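Long-range contact in signal recognition particle receptor FtsY (Sulfolobus acidocaldarius, PDB 5L3S), which is a receptor for the signal recognition particle, built from a helical bundle and a P-loop NTPase-type domain of the SRP54 family: residues 237-251 with 262-276. Residues are numbered along the deposited sequence; the frame is centred on the assembly and turned at random.
Sequences ENNVGYDAVILTKVD and LAYELKKPVVYMGVG. With GNP (phosphoaminophosphonic acid-guanylate ester), chain R.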
loop_
_atom_site.group_PDB
_atom_site.type_symbol
_atom_site.label_atom_id
_atom_site.label_comp_id
_atom_site.label_asym_id
_atom_site.label_seq_id
_atom_site.Cartn_x
_atom_site.Cartn_y
_atom_site.Cartn_z
ATOM N N GLU B 237 -1.306 10.438 13.927
ATOM C CA GLU B 237 -1.808 11.707 14.435
ATOM C C GLU B 237 -1.727 11.736 15.961
ATOM O O GLU B 237 -1.346 12.748 16.545
ATOM C CB GLU B 237 -3.238 11.985 13.946
ATOM C CG GLU B 237 -3.942 13.137 14.667
ATOM C CD GLU B 237 -3.182 14.452 14.576
ATOM O OE1 GLU B 237 -2.377 14.628 13.634
ATOM O OE2 GLU B 237 -3.390 15.316 15.454
ATOM N N ASN B 238 -2.063 10.619 16.598
ATOM C CA ASN B 238 -2.022 10.535 18.057
ATOM C C ASN B 238 -0.606 10.475 18.642
ATOM O O ASN B 238 -0.350 11.061 19.685
ATOM C CB ASN B 238 -2.835 9.335 18.555
ATOM C CG ASN B 238 -4.323 9.469 18.262
ATOM O OD1 ASN B 238 -4.861 10.575 18.191
ATOM N ND2 ASN B 238 -4.994 8.336 18.097
ATOM N N ASN B 239 0.308 9.765 17.982
ATOM C CA ASN B 239 1.656 9.584 18.520
ATOM C C ASN B 239 2.653 10.658 18.085
ATOM O O ASN B 239 3.657 10.894 18.757
ATOM C CB ASN B 239 2.226 8.217 18.128
ATOM C CG ASN B 239 1.395 7.062 18.646
ATOM O OD1 ASN B 239 0.549 7.232 19.526
ATOM N ND2 ASN B 239 1.640 5.870 18.102
ATOM N N VAL B 240 2.391 11.277 16.942
ATOM C CA VAL B 240 3.358 12.174 16.318
ATOM C C VAL B 240 2.723 13.531 15.987
ATOM O O VAL B 240 3.228 14.584 16.401
ATOM C CB VAL B 240 3.918 11.536 15.029
ATOM C CG1 VAL B 240 4.970 12.439 14.384
ATOM C CG2 VAL B 240 4.492 10.146 15.310
ATOM N N GLY B 241 1.602 13.496 15.258
ATOM C CA GLY B 241 0.955 14.709 14.764
ATOM C C GLY B 241 1.509 15.121 13.405
ATOM O O GLY B 241 2.716 15.031 13.161
ATOM N N TYR B 242 0.630 15.540 12.500
ATOM C CA TYR B 242 1.058 16.015 11.182
ATOM C C TYR B 242 0.056 17.051 10.675
ATOM O O TYR B 242 -1.027 17.208 11.248
ATOM C CB TYR B 242 1.210 14.865 10.183
ATOM C CG TYR B 242 -0.015 13.974 10.078
ATOM C CD1 TYR B 242 -0.162 12.867 10.915
ATOM C CD2 TYR B 242 -1.023 14.240 9.155
ATOM C CE1 TYR B 242 -1.281 12.048 10.844
ATOM C CE2 TYR B 242 -2.151 13.421 9.070
ATOM C CZ TYR B 242 -2.266 12.323 9.921
ATOM O OH TYR B 242 -3.370 11.510 9.863
ATOM N N ASP B 243 0.410 17.747 9.600
ATOM C CA ASP B 243 -0.409 18.855 9.101
ATOM C C ASP B 243 -1.249 18.468 7.885
ATOM O O ASP B 243 -2.359 18.972 7.701
ATOM C CB ASP B 243 0.484 20.039 8.736
ATOM C CG ASP B 243 1.300 20.530 9.911
ATOM O OD1 ASP B 243 0.689 21.013 10.881
ATOM O OD2 ASP B 243 2.545 20.435 9.865
ATOM N N ALA B 244 -0.700 17.595 7.046
ATOM C CA ALA B 244 -1.369 17.193 5.810
ATOM C C ALA B 244 -0.880 15.837 5.298
ATOM O O ALA B 244 0.086 15.275 5.805
ATOM C CB ALA B 244 -1.195 18.241 4.738
ATOM N N VAL B 245 -1.558 15.328 4.272
ATOM C CA VAL B 245 -1.228 14.024 3.727
ATOM C C VAL B 245 -0.949 14.175 2.239
ATOM O O VAL B 245 -1.592 14.987 1.558
ATOM C CB VAL B 245 -2.427 13.060 3.936
ATOM C CG1 VAL B 245 -2.300 11.809 3.081
ATOM C CG2 VAL B 245 -2.566 12.708 5.414
ATOM N N ILE B 246 0.003 13.399 1.738
ATOM C CA ILE B 246 0.118 13.171 0.305
ATOM C C ILE B 246 -0.211 11.694 0.032
ATOM O O ILE B 246 0.331 10.808 0.684
ATOM C CB ILE B 246 1.529 13.558 -0.225
ATOM C CG1 ILE B 246 1.706 15.088 -0.165
ATOM C CG2 ILE B 246 1.739 13.040 -1.655
ATOM C CD1 ILE B 246 3.134 15.585 -0.519
ATOM N N LEU B 247 -1.122 11.453 -0.911
ATOM C CA LEU B 247 -1.518 10.096 -1.302
ATOM C C LEU B 247 -0.769 9.698 -2.558
ATOM O O LEU B 247 -0.790 10.439 -3.544
ATOM C CB LEU B 247 -3.019 10.066 -1.629
ATOM C CG LEU B 247 -4.009 10.424 -0.531
ATOM C CD1 LEU B 247 -5.440 10.157 -1.019
ATOM C CD2 LEU B 247 -3.703 9.602 0.703
ATOM N N THR B 248 -0.133 8.525 -2.545
ATOM C CA THR B 248 0.667 8.083 -3.689
ATOM C C THR B 248 0.007 6.962 -4.500
ATOM O O THR B 248 -0.951 6.335 -4.047
ATOM C CB THR B 248 2.021 7.521 -3.210
ATOM O OG1 THR B 248 1.771 6.396 -2.363
ATOM C CG2 THR B 248 2.815 8.594 -2.424
ATOM N N LYS B 249 0.547 6.717 -5.695
ATOM C CA LYS B 249 0.197 5.558 -6.504
ATOM C C LYS B 249 -1.256 5.572 -6.947
ATOM O O LYS B 249 -1.853 4.529 -7.158
ATOM C CB LYS B 249 0.529 4.249 -5.763
ATOM C CG LYS B 249 1.986 4.162 -5.304
ATOM C CD LYS B 249 2.246 2.889 -4.456
ATOM C CE LYS B 249 3.578 3.042 -3.669
ATOM N NZ LYS B 249 3.805 1.916 -2.701
ATOM N N VAL B 250 -1.811 6.771 -7.091
ATOM C CA VAL B 250 -3.201 6.933 -7.505
ATOM C C VAL B 250 -3.342 6.444 -8.948
ATOM O O VAL B 250 -4.424 6.034 -9.384
ATOM C CB VAL B 250 -3.628 8.407 -7.315
ATOM C CG1 VAL B 250 -4.936 8.708 -8.012
ATOM C CG2 VAL B 250 -3.723 8.715 -5.822
ATOM N N ASP B 251 -2.219 6.423 -9.671
ATOM C CA ASP B 251 -2.226 5.927 -11.054
ATOM C C ASP B 251 -2.464 4.406 -11.164
ATOM O O ASP B 251 -2.675 3.896 -12.261
ATOM C CB ASP B 251 -0.942 6.319 -11.800
ATOM C CG ASP B 251 0.326 5.920 -11.044
ATOM O OD1 ASP B 251 0.488 6.265 -9.849
ATOM O OD2 ASP B 251 1.169 5.233 -11.650
ATOM N N LEU B 262 -10.104 10.584 5.908
ATOM C CA LEU B 262 -9.209 11.520 6.581
ATOM C C LEU B 262 -9.914 12.818 6.969
ATOM O O LEU B 262 -9.791 13.294 8.099
ATOM C CB LEU B 262 -8.039 11.855 5.666
ATOM C CG LEU B 262 -6.952 10.808 5.532
ATOM C CD1 LEU B 262 -5.999 11.238 4.440
ATOM C CD2 LEU B 262 -6.251 10.703 6.861
ATOM N N ALA B 263 -10.639 13.391 6.019
ATOM C CA ALA B 263 -11.381 14.615 6.274
ATOM C C ALA B 263 -12.502 14.357 7.270
ATOM O O ALA B 263 -12.674 15.110 8.230
ATOM C CB ALA B 263 -11.936 15.175 4.979
ATOM N N TYR B 264 -13.255 13.282 7.050
ATOM C CA TYR B 264 -14.435 13.007 7.863
ATOM C C TYR B 264 -14.071 12.643 9.306
ATOM O O TYR B 264 -14.661 13.170 10.244
ATOM C CB TYR B 264 -15.300 11.910 7.213
ATOM C CG TYR B 264 -16.641 11.702 7.861
ATOM C CD1 TYR B 264 -16.802 10.798 8.904
ATOM C CD2 TYR B 264 -17.758 12.412 7.430
ATOM C CE1 TYR B 264 -18.038 10.611 9.498
ATOM C CE2 TYR B 264 -18.988 12.228 8.011
ATOM C CZ TYR B 264 -19.126 11.331 9.045
ATOM O OH TYR B 264 -20.363 11.162 9.623
ATOM N N GLU B 265 -13.099 11.755 9.480
ATOM C CA GLU B 265 -12.688 11.292 10.808
ATOM C C GLU B 265 -11.665 12.169 11.530
ATOM O O GLU B 265 -11.772 12.377 12.735
ATOM C CB GLU B 265 -12.094 9.884 10.720
ATOM C CG GLU B 265 -13.112 8.816 10.491
ATOM C CD GLU B 265 -14.045 8.688 11.664
ATOM O OE1 GLU B 265 -13.548 8.689 12.811
ATOM O OE2 GLU B 265 -15.268 8.598 11.439
ATOM N N LEU B 266 -10.657 12.640 10.803
ATOM C CA LEU B 266 -9.485 13.249 11.434
ATOM C C LEU B 266 -9.329 14.738 11.146
ATOM O O LEU B 266 -8.420 15.375 11.675
ATOM C CB LEU B 266 -8.214 12.523 10.993
ATOM C CG LEU B 266 -8.200 11.018 11.273
ATOM C CD1 LEU B 266 -6.920 10.378 10.764
ATOM C CD2 LEU B 266 -8.387 10.778 12.755
ATOM N N LYS B 267 -10.216 15.277 10.313
ATOM C CA LYS B 267 -10.102 16.651 9.838
ATOM C C LYS B 267 -8.727 16.938 9.252
ATOM O O LYS B 267 -8.174 18.013 9.471
ATOM C CB LYS B 267 -10.437 17.668 10.946
ATOM C CG LYS B 267 -11.899 17.646 11.371
ATOM C CD LYS B 267 -12.785 17.639 10.141
ATOM C CE LYS B 267 -14.156 17.045 10.417
ATOM N NZ LYS B 267 -14.860 16.735 9.141
ATOM N N LYS B 268 -8.175 15.974 8.516
ATOM C CA LYS B 268 -6.856 16.141 7.914
ATOM C C LYS B 268 -6.994 16.248 6.402
ATOM O O LYS B 268 -7.765 15.515 5.793
ATOM C CB LYS B 268 -5.928 14.969 8.280
ATOM C CG LYS B 268 -5.569 14.925 9.755
ATOM C CD LYS B 268 -4.690 16.121 10.141
ATOM C CE LYS B 268 -4.249 16.026 11.597
ATOM N NZ LYS B 268 -3.641 17.283 12.097
ATOM N N PRO B 269 -6.276 17.198 5.793
ATOM C CA PRO B 269 -6.395 17.357 4.341
ATOM C C PRO B 269 -5.347 16.571 3.549
ATOM O O PRO B 269 -4.229 16.360 4.012
ATOM C CB PRO B 269 -6.156 18.853 4.151
ATOM C CG PRO B 269 -5.170 19.201 5.251
ATOM C CD PRO B 269 -5.596 18.341 6.431
ATOM N N VAL B 270 -5.725 16.147 2.352
ATOM C CA VAL B 270 -4.776 15.678 1.366
ATOM C C VAL B 270 -4.381 16.899 0.561
ATOM O O VAL B 270 -5.257 17.639 0.104
ATOM C CB VAL B 270 -5.422 14.650 0.425
ATOM C CG1 VAL B 270 -4.437 14.233 -0.671
ATOM C CG2 VAL B 270 -5.914 13.426 1.212
ATOM N N VAL B 271 -3.081 17.149 0.406
ATOM C CA VAL B 271 -2.646 18.341 -0.333
ATOM C C VAL B 271 -2.178 18.031 -1.763
ATOM O O VAL B 271 -2.335 18.855 -2.661
ATOM C CB VAL B 271 -1.564 19.153 0.430
ATOM C CG1 VAL B 271 -2.185 19.895 1.601
ATOM C CG2 VAL B 271 -0.424 18.225 0.890
ATOM N N TYR B 272 -1.602 16.851 -1.976
ATOM C CA TYR B 272 -1.196 16.456 -3.320
ATOM C C TYR B 272 -1.445 14.978 -3.532
ATOM O O TYR B 272 -1.604 14.230 -2.583
ATOM C CB TYR B 272 0.296 16.722 -3.549
ATOM C CG TYR B 272 0.675 18.154 -3.423
ATOM C CD1 TYR B 272 0.473 19.030 -4.473
ATOM C CD2 TYR B 272 1.219 18.646 -2.247
ATOM C CE1 TYR B 272 0.803 20.367 -4.371
ATOM C CE2 TYR B 272 1.543 19.989 -2.121
ATOM C CZ TYR B 272 1.338 20.842 -3.189
ATOM O OH TYR B 272 1.662 22.173 -3.081
ATOM N N MET B 273 -1.483 14.566 -4.793
ATOM C CA MET B 273 -1.518 13.152 -5.113
ATOM C C MET B 273 -0.407 12.777 -6.093
ATOM O O MET B 273 -0.187 13.463 -7.094
ATOM C CB MET B 273 -2.876 12.784 -5.693
ATOM C CG MET B 273 -3.988 12.761 -4.640
ATOM S SD MET B 273 -5.539 12.528 -5.465
ATOM C CE MET B 273 -5.497 14.008 -6.468
ATOM N N GLY B 274 0.271 11.676 -5.798
ATOM C CA GLY B 274 1.254 11.109 -6.700
ATOM C C GLY B 274 0.582 10.237 -7.734
ATOM O O GLY B 274 -0.261 9.414 -7.409
ATOM N N VAL B 275 0.926 10.443 -8.996
ATOM C CA VAL B 275 0.279 9.706 -10.065
ATOM C C VAL B 275 1.289 9.072 -11.023
ATOM O O VAL B 275 1.024 8.933 -12.209
ATOM C CB VAL B 275 -0.691 10.622 -10.855
ATOM C CG1 VAL B 275 -1.871 11.031 -9.982
ATOM C CG2 VAL B 275 0.043 11.850 -11.358
ATOM N N GLY B 276 2.449 8.677 -10.508
ATOM C CA GLY B 276 3.416 7.978 -11.332
ATOM C C GLY B 276 4.798 8.078 -10.704
ATOM O O GLY B 276 4.940 8.516 -9.555
HETATM P PG GNP R . 11.038 3.349 2.294
HETATM O O1G GNP R . 12.006 4.496 2.464
HETATM O O2G GNP R . 11.744 2.005 2.183
HETATM O O3G GNP R . 10.037 3.203 3.420
HETATM N N3B GNP R . 10.219 3.571 0.937
HETATM P PB GNP R . 9.567 5.015 0.568
HETATM O O1B GNP R . 10.582 6.061 0.690
HETATM O O2B GNP R . 8.385 5.232 1.416
HETATM O O3A GNP R . 9.131 4.884 -0.876
HETATM P PA GNP R . 9.941 5.051 -2.169
HETATM O O1A GNP R . 10.073 6.501 -2.526
HETATM O O2A GNP R . 11.204 4.252 -2.120
HETATM O "O5'" GNP R . 9.005 4.489 -3.295
HETATM C "C5'" GNP R . 8.637 3.074 -3.378
HETATM C "C4'" GNP R . 8.255 2.750 -4.811
HETATM O "O4'" GNP R . 6.959 3.368 -5.153
HETATM C "C3'" GNP R . 9.237 3.264 -5.846
HETATM O "O3'" GNP R . 9.290 2.337 -6.915
HETATM C "C2'" GNP R . 8.588 4.575 -6.325
HETATM O "O2'" GNP R . 8.988 4.897 -7.645
HETATM C "C1'" GNP R . 7.126 4.100 -6.344
HETATM N N9 GNP R . 6.176 5.211 -6.317
HETATM C C8 GNP R . 6.135 6.281 -5.463
HETATM N N7 GNP R . 5.128 7.105 -5.695
HETATM C C5 GNP R . 4.473 6.515 -6.772
HETATM C C6 GNP R . 3.322 6.935 -7.473
HETATM O O6 GNP R . 2.666 7.963 -7.252
HETATM N N1 GNP R . 2.989 6.065 -8.515
HETATM C C2 GNP R . 3.688 4.904 -8.810
HETATM N N2 GNP R . 3.258 4.162 -9.829
HETATM N N3 GNP R . 4.771 4.507 -8.154
HETATM C C4 GNP R . 5.105 5.357 -7.163
HETATM O O HOH W 1 -3.832 19.698 10.201
#
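Just past strand 244-248, Val250 N donates to Gly274 O at 3.1 Å, at the end of strand 270-274. This bond probably helps to keep residues 249-251 beside GNP. GNP N1 donates to Asp251 OD1 (2.8 Å) and GNP N2 to Asp251 OD2 (3.0 Å). Asp251 OD2 also bonds a polar side chain of another protein chain. Lys249 N donates to GNP O6. Lys249 NZ makes a salt bridge to Asp222 and also bonds Gly111 O and the backbone of the other protein chain.

Behind this site, strands 244-248 and 270-274 run parallel, with 16° between their directions. Val245 N bonds to Pro269 O, and Val271 N to Val245 O. Strand 270-274 has one extra residue, a bulge at Val271-Tyr272, so Val245 pairs with Val270 but Leu247 with Met273. Tyr272 N is left buried without a partner. Pairing resumes as Leu247 N meets Tyr272 O and Gly274 N meets Leu247 O at 2.8 Å. Leu262 CD1 meets the Val245 methyls tip to tip, closing the helix against the sheet.

Lys268 grips the residues just ahead of strand 244-248. Its NZ donates to Tyr242 O at 2.7 Å, almost straight out from the carbonyl (C=O...N 169°). The same NZ forms a salt bridge with Glu237 OE1 at 3.3 Å and reaches Asp243 O through a water. The chain kinks at chi2 (-67°) and then runs extended, which lays CE over one face of the Tyr242 ring near its rim. Lys268 CG also packs 3.8 Å from Tyr242 CE2. The Tyr242 hydroxyl sits near Leu266 CD1 and bonds to Ala233 O of the preceding helix.

The parallel strands and intervening helix form a beta-alpha-beta crossover. Thr248 to Asp251 (Thr-Lys-Val-Asp) match the TKxD, or G4, motif of SRP54-type P-loop domains, here bound to GNP.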